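Local coordinates for protein carboxypeptidase A (Helicoverpa armigera, PDB 1JQG) that probably removes C-terminal residues from peptides as a zinc metallocarboxypeptidase of the M14 family, here crystallised as its proenzyme, at residues A[195-200]-A[408-413]; A[204-209]-A[416-421]; A[259-264]-A[277-282]; A[314-319]-A[369-374]; A[183-188]-A[225-230]. All coordinates share one frame; numbering follows the deposited sequence.

Interaction 1 of 5, residues A[195-200]-A[408-413]; sequences IHKLVI and ETWEGI
The indole of Trp410 is the flat group on which this contact rests, and Lys197 and Leu198 both approach it obliquely. Lys197 comes to the pyrrole part with the start of its side chain: CB is 3.5 Å from Trp410 NE1, and Lys197 CG is 3.8 Å from Trp410 CD1. Leu198 meets the benzene part instead, its CG lying 3.9 Å from Trp410 CH2 and its CD2 4.0 Å from Trp410 CZ2. One indole thus serves two consecutive residues of the other helix. The first torsion of Trp410 explains its reach: with CG anti to the backbone N (chi1 177°), the ring extends across the gap between the helices, which are 8.8 Å apart at their nearest CA atoms, those of Lys197 and Trp410. About half of the 143 Å² buried between the segments belongs to this tryptophan. The lysine contributes methylene carbon rather than charge. A bend at chi2 (-70°) leads the rest of the chain away from the ring, and NZ forms a salt bridge with Asp201. The evidence therefore points to an apolar joint between helix 187-200 and helix 402-421. Leu207 of the short helix 206-209 touches both Trp410 and Leu198, while Leu198 also rests on Trp213 of strand 212-216, and Ile195 packs against Ile215 of that strand and Leu134 of helix 124-137.

Interaction 2 of 5, residues A[204-209]-A[416-421]; sequences ESDLIN and GARAAA
Glu204 opens the approach to Arg418 with a single oxygen, OE2, which takes a hydrogen bond from Arg418 NH1 at 2.9 Å and a weak one from Arg418 NH2 at 3.2 Å. The NH1 bond arrives nearly in line with the C-O bond of the carboxylate, which is itself turned 32° from the guanidinium plane. A water bridges the pair, donating to Glu204 OE2 and accepting from Arg418 NH2 at 2.8 Å. The other oxygen, Glu204 OE1, forms a salt bridge with Lys414, one turn earlier on the arginine's helix. Asp206 makes a straighter bond, closer to the guanidinium plane than that of Glu204: its OD2 uses the syn lone pair to accept from Arg418 NH1 at 3.1 Å, with an N-H...O angle of 168° and the two flat groups nearly coplanar. NH1 is therefore gripped by both acids, which probably fixes the rotation of the guanidinium. Leu207 adds an apolar support, placing CD2 over one guanidinium face and 3.6 Å from Arg418 CG. Bending at chi3 (-79°) turns the arginine's end toward the acids. Together Glu204, Asp206 and Arg418 make a salt-bridge network that fastens the 204-207 region, leading into the short helix, to the C-terminal part of helix 402-421.

Interaction 3 of 5, residues A[259-264]-A[277-282]; sequences MNWGTA and RSAFSE
Trp261 lays one face of its indole against Ser278 and Ala279, joining two type II beta turns, Asn260 to Thr263 and Ser278 to Ser281, within the long loop before helix 283-294. The CH-pi evidence is twofold. Ser278 CA stands 3.7 Å from the centroid of the six-membered ring of Trp261, 25° off its normal, and Ala279 CB lies 4.3 Å from that of the five-membered ring, 26° off. Backbone packing completes the layer: the amide Ala279 N sits over the middle of the same face, 3.7 Å from Trp261 CE2. The ring reaches there because CG is anti to the backbone N (chi1 179°). An alanine in place of Trp261 is likely to leave this flank of the second turn uncovered and the carbonyl of His275, which receives the indole N-H, without that donor. The remaining polar contacts lie within each segment. Ser281 OG donates to Glu282 OE2 at 2.8 Å, linking the end of the second turn to the N-cap residue of helix 283-294, and Glu282 is also bound by Tyr242 and Asn237. The first turn is braced from within, where Thr263 OG1 donates to the main-chain Asn260 O at 2.8 Å.

Interaction 4 of 5, residues A[314-319]-A[369-374]; sequences YGYGNG and YAMQAA
Tyr316 and Met371 make the main apolar contact, the ring reaching from the loop after strand 311-314 to helix 366-373. The two side chains cross at about a right angle, and it is the phenol end of the tyrosine that touches: Tyr316 CZ is 3.5 Å from Met371 CG, and Tyr316 CE1 is 3.8 Å from Met371 CB. The CB of Met371 itself points toward the loop, and a chi1 of 176°, with CG anti to the backbone N, carries CG on to the phenol end. A second kind of interaction is Met-aromatic. The chain of Met371 bends at chi2 (118°) and brings SD to 5.3 Å from the centroid of the Tyr316 ring, an oblique approach 33° from the ring normal. Polar proximity makes a third group. Tyr316 OH stands 3.5 Å from Gln372 N, near the plane of the ring, but the angle is too poor for a hydrogen bond; the same hydroxyl oxygen is 3.9 Å from Gln372 CB. Nearby, Gly317 N is bonded to Asp368 of the same helix, so the loop has a polar tie there, and the Met371 side chain also touches Leu328 of helix 325-340. Between the two segments themselves the chemistry is van der Waals and sulfur-aromatic, which implies that loop and helix are matched here by shape rather than by directional bonds.

Interaction 5 of 5, residues A[183-188]-A[225-230]; sequences REWVTL and VHTFGG. With ZN (zinc ion), chain B.
Trp185 and Thr227 form the tightly packed, buried part of this contact, where the indole NE1 donates to Thr227 OG1 at 3.2 Å. The N-H...O angle is 152° and the hydroxyl lies near the ring plane, so the bond leaves the indole at its edge. Phe228, by contrast, is exposed and touches closely from the solvent side: its CD2 comes to 3.4 Å from Trp185 CZ2, and the rings meet obliquely, with planes at 39°. A leucine in place of Trp185 would probably leave Thr227 OG1 without its N-H donor and Phe228 without the ring it lies against. Trp185 also meets Arg232 in a cation-pi contact and touches Glu98 and Leu102 of helix 92-108. Glu184, the residue just before Trp185, binds the zinc with His181, His306 and a water, while its OE2 is bonded to Ser307 N. Thr227 OG1 is also bonded to Tyr224 O; a hydroxyl engaged by both indole and carbonyl implies a defined seat for the tryptophan that adjoins the zinc ligand.

Interactions 1 and 2 are neighbours, centres 11 Å apart, touching through Leu198, Leu207 and Ile208; both use helix 402-421, fastening it to helix 187-200 and helix 206-209. Interactions 3 and 4 form a second pair, centres 14 Å apart, joined through Met259 and through Phe280 against Tyr369; their centres lie 23 to 33 Å from those of the first pair. In sequence, both fall between the segments of interactions 1 and 2. Interaction 5, at the zinc, shares helix 187-200 with interaction 1, centres about 21 Å apart; its segments alternate with those of interactions 1 and 2, and it closes before interactions 3 and 4 open. Interactions 1 and 2 thus join segments over 200 residues apart.

Interaction 1 of 5, residues A[195-200]-A[408-413]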
# COMPACT_ATOMS: atom_id res chain seq x y z
N ILE A 195 -6.78 0.73 14.59
CA ILE A 195 -6.76 -0.11 15.78
C ILE A 195 -6.89 0.76 17.03
O ILE A 195 -7.53 0.38 18.02
CB ILE A 195 -5.45 -0.92 15.83
CG1 ILE A 195 -5.42 -1.95 14.70
CG2 ILE A 195 -5.29 -1.62 17.16
CD1 ILE A 195 -4.13 -2.73 14.53
N HIS A 196 -6.23 1.94 17.00
CA HIS A 196 -6.19 2.83 18.15
C HIS A 196 -7.57 3.40 18.43
O HIS A 196 -8.01 3.51 19.57
CB HIS A 196 -5.11 3.89 17.96
CG HIS A 196 -5.12 5.01 18.96
ND1 HIS A 196 -5.69 6.26 18.80
CD2 HIS A 196 -4.59 4.99 20.20
CE1 HIS A 196 -5.51 6.96 19.90
NE2 HIS A 196 -4.86 6.21 20.76
N LYS A 197 -8.29 3.79 17.41
CA LYS A 197 -9.64 4.35 17.60
C LYS A 197 -10.73 3.30 17.82
O LYS A 197 -11.74 3.60 18.41
CB LYS A 197 -10.08 5.23 16.41
CG LYS A 197 -9.32 6.56 16.36
CD LYS A 197 -9.83 7.36 17.56
CE LYS A 197 -9.10 8.68 17.72
NZ LYS A 197 -9.82 9.41 18.83
N LEU A 198 -10.50 2.06 17.37
CA LEU A 198 -11.46 0.99 17.60
C LEU A 198 -11.24 0.24 18.91
O LEU A 198 -12.11 -0.48 19.37
CB LEU A 198 -11.45 0.02 16.41
CG LEU A 198 -11.88 0.54 15.06
CD1 LEU A 198 -11.60 -0.51 13.99
CD2 LEU A 198 -13.35 0.92 15.00
N VAL A 199 -10.06 0.35 19.49
CA VAL A 199 -9.72 -0.38 20.70
C VAL A 199 -9.30 0.53 21.84
O VAL A 199 -9.89 0.35 22.89
CB VAL A 199 -8.58 -1.40 20.43
CG1 VAL A 199 -8.23 -2.29 21.61
CG2 VAL A 199 -8.91 -2.29 19.23
N ILE A 200 -8.26 1.33 21.69
CA ILE A 200 -7.66 2.14 22.72
C ILE A 200 -8.49 3.35 23.10
O ILE A 200 -8.80 3.56 24.27
CB ILE A 200 -6.24 2.63 22.34
CG1 ILE A 200 -5.35 1.45 21.93
CG2 ILE A 200 -5.61 3.43 23.48
CD1 ILE A 200 -5.13 0.41 22.98
N GLU A 408 -5.82 11.63 9.31
CA GLU A 408 -6.40 11.99 8.00
C GLU A 408 -7.13 10.86 7.29
O GLU A 408 -8.28 10.96 6.89
CB GLU A 408 -5.21 12.38 7.11
CG GLU A 408 -5.56 13.08 5.82
CD GLU A 408 -4.30 13.48 5.07
OE1 GLU A 408 -4.17 13.01 3.94
OE2 GLU A 408 -3.57 14.27 5.71
N THR A 409 -6.50 9.68 7.18
CA THR A 409 -7.04 8.51 6.53
C THR A 409 -8.23 7.94 7.28
O THR A 409 -9.20 7.46 6.67
CB THR A 409 -5.97 7.41 6.36
OG1 THR A 409 -4.78 7.99 5.82
CG2 THR A 409 -6.42 6.29 5.42
N TRP A 410 -8.22 8.06 8.61
CA TRP A 410 -9.27 7.44 9.42
C TRP A 410 -10.60 8.16 9.17
O TRP A 410 -11.69 7.60 9.26
CB TRP A 410 -8.89 7.44 10.89
CG TRP A 410 -9.94 6.89 11.82
CD1 TRP A 410 -10.57 7.52 12.86
CD2 TRP A 410 -10.46 5.55 11.78
NE1 TRP A 410 -11.46 6.64 13.47
CE2 TRP A 410 -11.40 5.43 12.82
CE3 TRP A 410 -10.24 4.45 10.97
CZ2 TRP A 410 -12.11 4.25 13.07
CZ3 TRP A 410 -10.92 3.26 11.19
CH2 TRP A 410 -11.83 3.20 12.24
N GLU A 411 -10.52 9.45 8.86
CA GLU A 411 -11.67 10.24 8.44
C GLU A 411 -12.35 9.63 7.23
O GLU A 411 -13.58 9.68 7.11
CB GLU A 411 -11.28 11.70 8.18
CG GLU A 411 -10.68 12.44 9.34
CD GLU A 411 -11.65 12.41 10.54
OE1 GLU A 411 -12.74 12.95 10.25
OE2 GLU A 411 -11.37 11.89 11.66
N GLY A 412 -11.55 9.17 6.26
CA GLY A 412 -12.10 8.59 5.03
C GLY A 412 -12.61 7.17 5.25
O GLY A 412 -13.63 6.76 4.72
N ILE A 413 -11.87 6.42 6.05
CA ILE A 413 -12.20 5.03 6.34
C ILE A 413 -13.53 4.89 7.06
O ILE A 413 -14.32 4.04 6.68
CB ILE A 413 -11.05 4.34 7.12
CG1 ILE A 413 -9.78 4.35 6.29
CG2 ILE A 413 -11.44 2.91 7.49
CD1 ILE A 413 -8.54 3.67 6.81

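Interaction 2 of 5, residues A[204-209]-A[416-421]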
# COMPACT_ATOMS: atom_id res chain seq x y z
N GLU A 204 -16.25 6.72 19.09
CA GLU A 204 -17.40 6.46 18.25
C GLU A 204 -17.87 5.02 18.39
O GLU A 204 -17.41 4.19 17.62
CB GLU A 204 -17.10 6.76 16.79
CG GLU A 204 -16.92 8.25 16.50
CD GLU A 204 -16.38 8.53 15.11
OE1 GLU A 204 -15.20 8.94 15.03
OE2 GLU A 204 -17.21 8.31 14.19
N SER A 205 -18.88 4.81 19.21
CA SER A 205 -19.38 3.49 19.55
C SER A 205 -20.09 2.77 18.42
O SER A 205 -20.12 1.55 18.35
CB SER A 205 -20.35 3.62 20.75
OG SER A 205 -21.43 4.45 20.39
N ASP A 206 -20.65 3.54 17.46
CA ASP A 206 -21.35 2.92 16.34
C ASP A 206 -20.43 2.06 15.47
O ASP A 206 -20.85 1.00 14.98
CB ASP A 206 -22.05 3.99 15.51
CG ASP A 206 -21.12 4.94 14.80
OD1 ASP A 206 -20.26 5.61 15.42
OD2 ASP A 206 -21.27 5.00 13.55
N LEU A 207 -19.16 2.48 15.34
CA LEU A 207 -18.21 1.80 14.47
C LEU A 207 -17.77 0.44 15.00
O LEU A 207 -17.41 -0.42 14.21
CB LEU A 207 -16.96 2.65 14.23
CG LEU A 207 -17.18 3.99 13.51
CD1 LEU A 207 -15.89 4.79 13.47
CD2 LEU A 207 -17.68 3.85 12.09
N ILE A 208 -17.79 0.23 16.30
CA ILE A 208 -17.43 -1.04 16.89
C ILE A 208 -18.61 -1.95 17.17
O ILE A 208 -18.46 -3.17 17.04
CB ILE A 208 -16.64 -0.87 18.20
CG1 ILE A 208 -17.29 0.16 19.11
CG2 ILE A 208 -15.22 -0.44 17.88
CD1 ILE A 208 -16.89 0.15 20.56
N ASN A 209 -19.75 -1.37 17.55
CA ASN A 209 -20.95 -2.13 17.82
C ASN A 209 -21.62 -2.75 16.59
O ASN A 209 -22.10 -3.89 16.67
CB ASN A 209 -21.95 -1.26 18.61
CG ASN A 209 -21.60 -1.18 20.08
OD1 ASN A 209 -21.28 -2.22 20.68
ND2 ASN A 209 -21.64 0.00 20.65
N GLY A 416 -16.37 5.65 4.87
CA GLY A 416 -16.55 4.58 3.89
C GLY A 416 -17.21 3.36 4.51
O GLY A 416 -18.14 2.78 3.92
N ALA A 417 -16.72 3.00 5.70
CA ALA A 417 -17.23 1.85 6.43
C ALA A 417 -18.73 2.00 6.72
O ALA A 417 -19.44 1.02 6.56
CB ALA A 417 -16.51 1.46 7.71
N ARG A 418 -19.15 3.20 7.09
CA ARG A 418 -20.53 3.45 7.42
C ARG A 418 -21.39 3.48 6.17
O ARG A 418 -22.55 3.00 6.16
CB ARG A 418 -20.69 4.78 8.21
CG ARG A 418 -20.26 4.65 9.67
CD ARG A 418 -20.65 5.84 10.54
NE ARG A 418 -19.75 6.94 10.36
CZ ARG A 418 -19.14 7.60 11.34
NH1 ARG A 418 -19.36 7.22 12.58
NH2 ARG A 418 -18.31 8.62 11.15
N ALA A 419 -20.86 4.10 5.11
CA ALA A 419 -21.55 4.15 3.82
C ALA A 419 -21.64 2.78 3.17
O ALA A 419 -22.70 2.39 2.67
CB ALA A 419 -20.82 5.09 2.87
N ALA A 420 -20.54 2.00 3.26
CA ALA A 420 -20.51 0.67 2.66
C ALA A 420 -21.42 -0.27 3.45
O ALA A 420 -22.06 -1.15 2.89
CB ALA A 420 -19.09 0.17 2.61
N ALA A 421 -21.46 -0.14 4.76
CA ALA A 421 -22.26 -0.94 5.65
C ALA A 421 -23.73 -0.62 5.41
O ALA A 421 -24.57 -1.53 5.33
CB ALA A 421 -21.91 -0.66 7.12
O HOH W 1 -16.82 10.64 12.32

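Interaction 3 of 5, residues A[259-264]-A[277-282]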
# COMPACT_ATOMS: atom_id res chain seq x y z
N MET A 259 -7.47 -12.35 -9.81
CA MET A 259 -8.29 -11.58 -10.75
C MET A 259 -7.49 -11.17 -11.97
O MET A 259 -6.67 -10.24 -11.96
CB MET A 259 -8.83 -10.36 -10.02
CG MET A 259 -10.23 -9.97 -10.42
SD MET A 259 -10.40 -9.15 -11.99
CE MET A 259 -11.92 -9.87 -12.58
N ASN A 260 -7.63 -11.93 -13.04
CA ASN A 260 -6.95 -11.69 -14.32
C ASN A 260 -5.43 -11.75 -14.23
O ASN A 260 -4.65 -10.99 -14.83
CB ASN A 260 -7.39 -10.38 -14.96
CG ASN A 260 -8.85 -10.39 -15.38
OD1 ASN A 260 -9.67 -9.57 -14.95
ND2 ASN A 260 -9.24 -11.34 -16.24
N TRP A 261 -4.93 -12.73 -13.46
CA TRP A 261 -3.50 -12.84 -13.21
C TRP A 261 -2.69 -12.96 -14.49
O TRP A 261 -3.10 -13.68 -15.40
CB TRP A 261 -3.25 -14.04 -12.28
CG TRP A 261 -1.79 -14.25 -11.98
CD1 TRP A 261 -1.06 -13.68 -10.97
CD2 TRP A 261 -0.88 -15.07 -12.72
NE1 TRP A 261 0.24 -14.12 -11.02
CE2 TRP A 261 0.36 -14.98 -12.09
CE3 TRP A 261 -1.01 -15.90 -13.84
CZ2 TRP A 261 1.48 -15.68 -12.56
CZ3 TRP A 261 0.10 -16.60 -14.28
CH2 TRP A 261 1.36 -16.48 -13.64
N GLY A 262 -1.51 -12.36 -14.53
CA GLY A 262 -0.59 -12.49 -15.64
C GLY A 262 -0.89 -11.70 -16.90
O GLY A 262 -0.10 -11.80 -17.86
N THR A 263 -1.97 -10.93 -16.93
CA THR A 263 -2.39 -10.25 -18.16
C THR A 263 -1.72 -8.89 -18.26
O THR A 263 -1.50 -8.38 -19.36
CB THR A 263 -3.91 -10.10 -18.26
OG1 THR A 263 -4.35 -9.36 -17.12
CG2 THR A 263 -4.55 -11.46 -18.38
N ALA A 264 -1.39 -8.29 -17.11
CA ALA A 264 -0.77 -6.96 -17.13
C ALA A 264 0.35 -6.85 -16.10
O ALA A 264 0.37 -5.93 -15.28
CB ALA A 264 -1.84 -5.89 -16.96
N ARG A 277 5.02 -17.54 -10.36
CA ARG A 277 4.76 -18.78 -11.07
C ARG A 277 3.30 -18.85 -11.53
O ARG A 277 3.06 -19.26 -12.67
CB ARG A 277 5.03 -20.00 -10.17
CG ARG A 277 6.48 -20.27 -9.87
CD ARG A 277 6.60 -21.37 -8.82
NE ARG A 277 8.01 -21.60 -8.46
CZ ARG A 277 8.52 -21.21 -7.29
NH1 ARG A 277 7.69 -20.61 -6.46
NH2 ARG A 277 9.78 -21.44 -6.97
N SER A 278 2.39 -18.52 -10.64
CA SER A 278 0.97 -18.57 -10.86
C SER A 278 0.25 -17.69 -9.82
O SER A 278 0.89 -16.98 -9.05
CB SER A 278 0.39 -19.99 -10.70
OG SER A 278 0.59 -20.34 -9.33
N ALA A 279 -1.08 -17.64 -9.93
CA ALA A 279 -1.88 -16.86 -9.00
C ALA A 279 -1.79 -17.47 -7.60
O ALA A 279 -1.94 -18.69 -7.47
CB ALA A 279 -3.32 -16.84 -9.51
N PHE A 280 -1.53 -16.66 -6.60
CA PHE A 280 -1.38 -17.11 -5.23
C PHE A 280 -0.26 -18.14 -5.08
O PHE A 280 -0.28 -19.06 -4.25
CB PHE A 280 -2.69 -17.66 -4.70
CG PHE A 280 -3.81 -16.66 -4.70
CD1 PHE A 280 -4.85 -16.78 -5.61
CD2 PHE A 280 -3.83 -15.60 -3.83
CE1 PHE A 280 -5.88 -15.87 -5.63
CE2 PHE A 280 -4.87 -14.69 -3.85
CZ PHE A 280 -5.91 -14.81 -4.75
N SER A 281 0.85 -17.95 -5.78
CA SER A 281 2.04 -18.76 -5.62
C SER A 281 2.84 -18.42 -4.37
O SER A 281 3.57 -19.22 -3.81
CB SER A 281 2.91 -18.61 -6.87
OG SER A 281 3.43 -17.31 -6.98
N GLU A 282 2.67 -17.18 -3.89
CA GLU A 282 3.35 -16.74 -2.67
C GLU A 282 2.47 -16.97 -1.46
O GLU A 282 1.25 -16.85 -1.58
CB GLU A 282 3.75 -15.27 -2.83
CG GLU A 282 4.55 -14.97 -4.05
CD GLU A 282 5.66 -15.98 -4.32
OE1 GLU A 282 6.46 -16.17 -3.39
OE2 GLU A 282 5.61 -16.51 -5.48

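Interaction 4 of 5, residues A[314-319]-A[369-374]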
# COMPACT_ATOMS: atom_id res chain seq x y z
N TYR A 314 -10.43 2.05 -7.83
CA TYR A 314 -11.29 0.87 -7.87
C TYR A 314 -11.43 0.42 -9.30
O TYR A 314 -10.76 0.93 -10.20
CB TYR A 314 -12.70 1.23 -7.34
CG TYR A 314 -13.40 2.32 -8.20
CD1 TYR A 314 -14.05 1.96 -9.39
CD2 TYR A 314 -13.39 3.66 -7.80
CE1 TYR A 314 -14.67 2.95 -10.18
CE2 TYR A 314 -14.01 4.65 -8.59
CZ TYR A 314 -14.64 4.29 -9.78
OH TYR A 314 -15.23 5.24 -10.56
N GLY A 315 -12.29 -0.53 -9.49
CA GLY A 315 -12.61 -1.01 -10.83
C GLY A 315 -12.30 -2.43 -10.99
O GLY A 315 -12.98 -3.26 -10.41
N TYR A 316 -11.30 -2.52 -11.76
CA TYR A 316 -10.60 -3.70 -12.16
C TYR A 316 -9.45 -3.11 -13.01
O TYR A 316 -9.64 -2.37 -13.95
CB TYR A 316 -11.55 -4.66 -12.91
CG TYR A 316 -12.48 -5.48 -11.97
CD1 TYR A 316 -12.00 -6.02 -10.75
CD2 TYR A 316 -13.81 -5.69 -12.34
CE1 TYR A 316 -12.87 -6.77 -9.92
CE2 TYR A 316 -14.67 -6.43 -11.51
CZ TYR A 316 -14.21 -6.97 -10.31
OH TYR A 316 -15.06 -7.68 -9.52
N GLY A 317 -8.23 -3.41 -12.67
CA GLY A 317 -7.02 -2.84 -13.38
C GLY A 317 -7.15 -2.85 -14.93
O GLY A 317 -6.32 -2.23 -15.65
N ASN A 318 -7.92 -3.64 -15.61
CA ASN A 318 -7.96 -3.88 -17.05
C ASN A 318 -8.78 -2.84 -17.79
O ASN A 318 -8.78 -2.75 -19.02
CB ASN A 318 -8.53 -5.26 -17.38
CG ASN A 318 -9.93 -5.45 -16.91
OD1 ASN A 318 -10.41 -4.63 -16.12
ND2 ASN A 318 -10.55 -6.51 -17.38
N GLY A 319 -9.51 -2.01 -17.10
CA GLY A 319 -10.32 -0.95 -17.66
C GLY A 319 -11.81 -1.22 -17.58
O GLY A 319 -12.52 -0.22 -17.64
N TYR A 369 -9.39 -8.67 -6.67
CA TYR A 369 -9.74 -10.02 -6.33
C TYR A 369 -10.83 -10.05 -5.24
O TYR A 369 -11.81 -10.79 -5.42
CB TYR A 369 -8.53 -10.86 -5.90
CG TYR A 369 -8.90 -12.24 -5.36
CD1 TYR A 369 -9.08 -13.32 -6.21
CD2 TYR A 369 -9.09 -12.49 -4.01
CE1 TYR A 369 -9.41 -14.58 -5.77
CE2 TYR A 369 -9.42 -13.72 -3.51
CZ TYR A 369 -9.59 -14.77 -4.41
OH TYR A 369 -9.92 -15.99 -3.91
N ALA A 370 -10.67 -9.24 -4.23
CA ALA A 370 -11.62 -9.10 -3.15
C ALA A 370 -13.00 -8.69 -3.62
O ALA A 370 -13.98 -9.23 -3.13
CB ALA A 370 -11.15 -7.97 -2.21
N MET A 371 -13.02 -7.79 -4.60
CA MET A 371 -14.24 -7.38 -5.30
C MET A 371 -14.90 -8.54 -6.05
O MET A 371 -16.11 -8.65 -6.05
CB MET A 371 -13.90 -6.25 -6.29
CG MET A 371 -15.10 -5.84 -7.12
SD MET A 371 -15.55 -4.12 -6.84
CE MET A 371 -17.34 -4.40 -6.97
N GLN A 372 -14.10 -9.39 -6.65
CA GLN A 372 -14.58 -10.53 -7.43
C GLN A 372 -15.07 -11.67 -6.56
O GLN A 372 -15.98 -12.45 -6.88
CB GLN A 372 -13.47 -11.03 -8.35
CG GLN A 372 -13.77 -12.28 -9.11
CD GLN A 372 -12.57 -12.95 -9.74
OE1 GLN A 372 -11.64 -13.39 -9.05
NE2 GLN A 372 -12.53 -13.08 -11.06
N ALA A 373 -14.43 -11.87 -5.41
CA ALA A 373 -14.85 -12.98 -4.54
C ALA A 373 -15.60 -12.60 -3.27
O ALA A 373 -16.00 -13.58 -2.63
CB ALA A 373 -13.62 -13.81 -4.22
N ALA A 374 -15.81 -11.33 -2.95
CA ALA A 374 -16.40 -10.99 -1.65
C ALA A 374 -17.04 -9.62 -1.59
O ALA A 374 -18.24 -9.54 -1.57
CB ALA A 374 -15.35 -11.11 -0.53

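Interaction 5 of 5, residues A[183-188]-A[225-230]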
# COMPACT_ATOMS: atom_id res chain seq x y z
N ARG A 183 8.00 -1.12 1.02
CA ARG A 183 8.68 0.18 1.05
C ARG A 183 7.72 1.34 1.33
O ARG A 183 8.14 2.47 1.60
CB ARG A 183 9.38 0.53 -0.25
CG ARG A 183 8.54 0.64 -1.49
CD ARG A 183 9.39 0.79 -2.74
NE ARG A 183 8.59 1.17 -3.91
CZ ARG A 183 9.11 1.21 -5.13
NH1 ARG A 183 10.39 0.95 -5.34
NH2 ARG A 183 8.43 1.58 -6.18
N GLU A 184 6.41 1.05 1.27
CA GLU A 184 5.43 2.08 1.57
C GLU A 184 5.14 2.20 3.07
O GLU A 184 4.08 1.78 3.54
CB GLU A 184 4.14 1.80 0.80
CG GLU A 184 4.38 1.65 -0.66
CD GLU A 184 3.17 1.10 -1.38
OE1 GLU A 184 3.46 1.07 -2.61
OE2 GLU A 184 2.20 0.77 -0.72
N TRP A 185 6.11 2.73 3.82
CA TRP A 185 6.10 2.78 5.26
C TRP A 185 5.00 3.59 5.87
O TRP A 185 4.41 3.24 6.88
CB TRP A 185 7.44 3.31 5.81
CG TRP A 185 8.56 2.33 5.69
CD1 TRP A 185 8.57 1.13 5.03
CD2 TRP A 185 9.88 2.47 6.25
NE1 TRP A 185 9.81 0.53 5.16
CE2 TRP A 185 10.63 1.34 5.89
CE3 TRP A 185 10.50 3.48 7.03
CZ2 TRP A 185 11.94 1.17 6.28
CZ3 TRP A 185 11.82 3.29 7.41
CH2 TRP A 185 12.52 2.16 7.04
N VAL A 186 4.56 4.65 5.21
CA VAL A 186 3.48 5.49 5.67
C VAL A 186 2.12 4.78 5.72
O VAL A 186 1.18 5.33 6.30
CB VAL A 186 3.42 6.79 4.82
CG1 VAL A 186 2.82 6.63 3.43
CG2 VAL A 186 2.67 7.87 5.60
N THR A 187 2.00 3.56 5.19
CA THR A 187 0.75 2.82 5.22
C THR A 187 0.46 2.20 6.58
O THR A 187 -0.75 2.00 6.92
CB THR A 187 0.66 1.74 4.14
OG1 THR A 187 1.66 0.73 4.34
CG2 THR A 187 0.80 2.39 2.78
N LEU A 188 1.50 1.85 7.34
CA LEU A 188 1.38 1.21 8.63
C LEU A 188 0.74 2.09 9.68
O LEU A 188 -0.29 1.77 10.31
CB LEU A 188 2.73 0.67 9.12
CG LEU A 188 2.70 -0.08 10.48
CD1 LEU A 188 1.81 -1.32 10.49
CD2 LEU A 188 4.07 -0.52 10.96
N VAL A 225 11.11 -6.14 6.72
CA VAL A 225 12.29 -6.29 7.60
C VAL A 225 13.52 -5.96 6.76
O VAL A 225 14.47 -5.34 7.22
CB VAL A 225 12.36 -7.68 8.23
CG1 VAL A 225 13.69 -8.10 8.85
CG2 VAL A 225 11.28 -7.85 9.31
N HIS A 226 13.48 -6.33 5.48
CA HIS A 226 14.56 -6.13 4.56
C HIS A 226 14.75 -4.64 4.27
O HIS A 226 15.88 -4.16 4.10
CB HIS A 226 14.29 -6.89 3.26
CG HIS A 226 15.42 -6.88 2.27
ND1 HIS A 226 15.32 -6.36 0.99
CD2 HIS A 226 16.69 -7.35 2.39
CE1 HIS A 226 16.48 -6.52 0.37
NE2 HIS A 226 17.35 -7.07 1.21
N THR A 227 13.65 -3.89 4.21
CA THR A 227 13.71 -2.46 3.98
C THR A 227 14.26 -1.69 5.19
O THR A 227 14.73 -0.57 5.02
CB THR A 227 12.33 -1.89 3.61
OG1 THR A 227 11.42 -2.17 4.68
CG2 THR A 227 11.76 -2.50 2.34
N PHE A 228 14.14 -2.27 6.39
CA PHE A 228 14.63 -1.68 7.61
C PHE A 228 16.16 -1.72 7.76
O PHE A 228 16.76 -0.83 8.36
CB PHE A 228 14.03 -2.37 8.85
CG PHE A 228 12.96 -1.53 9.51
CD1 PHE A 228 13.14 -1.13 10.82
CD2 PHE A 228 11.80 -1.15 8.82
CE1 PHE A 228 12.17 -0.38 11.46
CE2 PHE A 228 10.89 -0.38 9.46
CZ PHE A 228 11.05 -0.01 10.77
N GLY A 229 16.80 -2.73 7.21
CA GLY A 229 18.23 -2.83 7.23
C GLY A 229 18.78 -3.38 5.93
O GLY A 229 19.10 -4.55 5.79
N GLY A 230 18.83 -2.52 4.92
CA GLY A 230 19.26 -2.96 3.59
C GLY A 230 18.59 -2.14 2.48
O GLY A 230 18.65 -0.89 2.41
ZN ZN B . 1.95 -0.19 -3.71
O HOH W 2 1.37 0.84 -5.84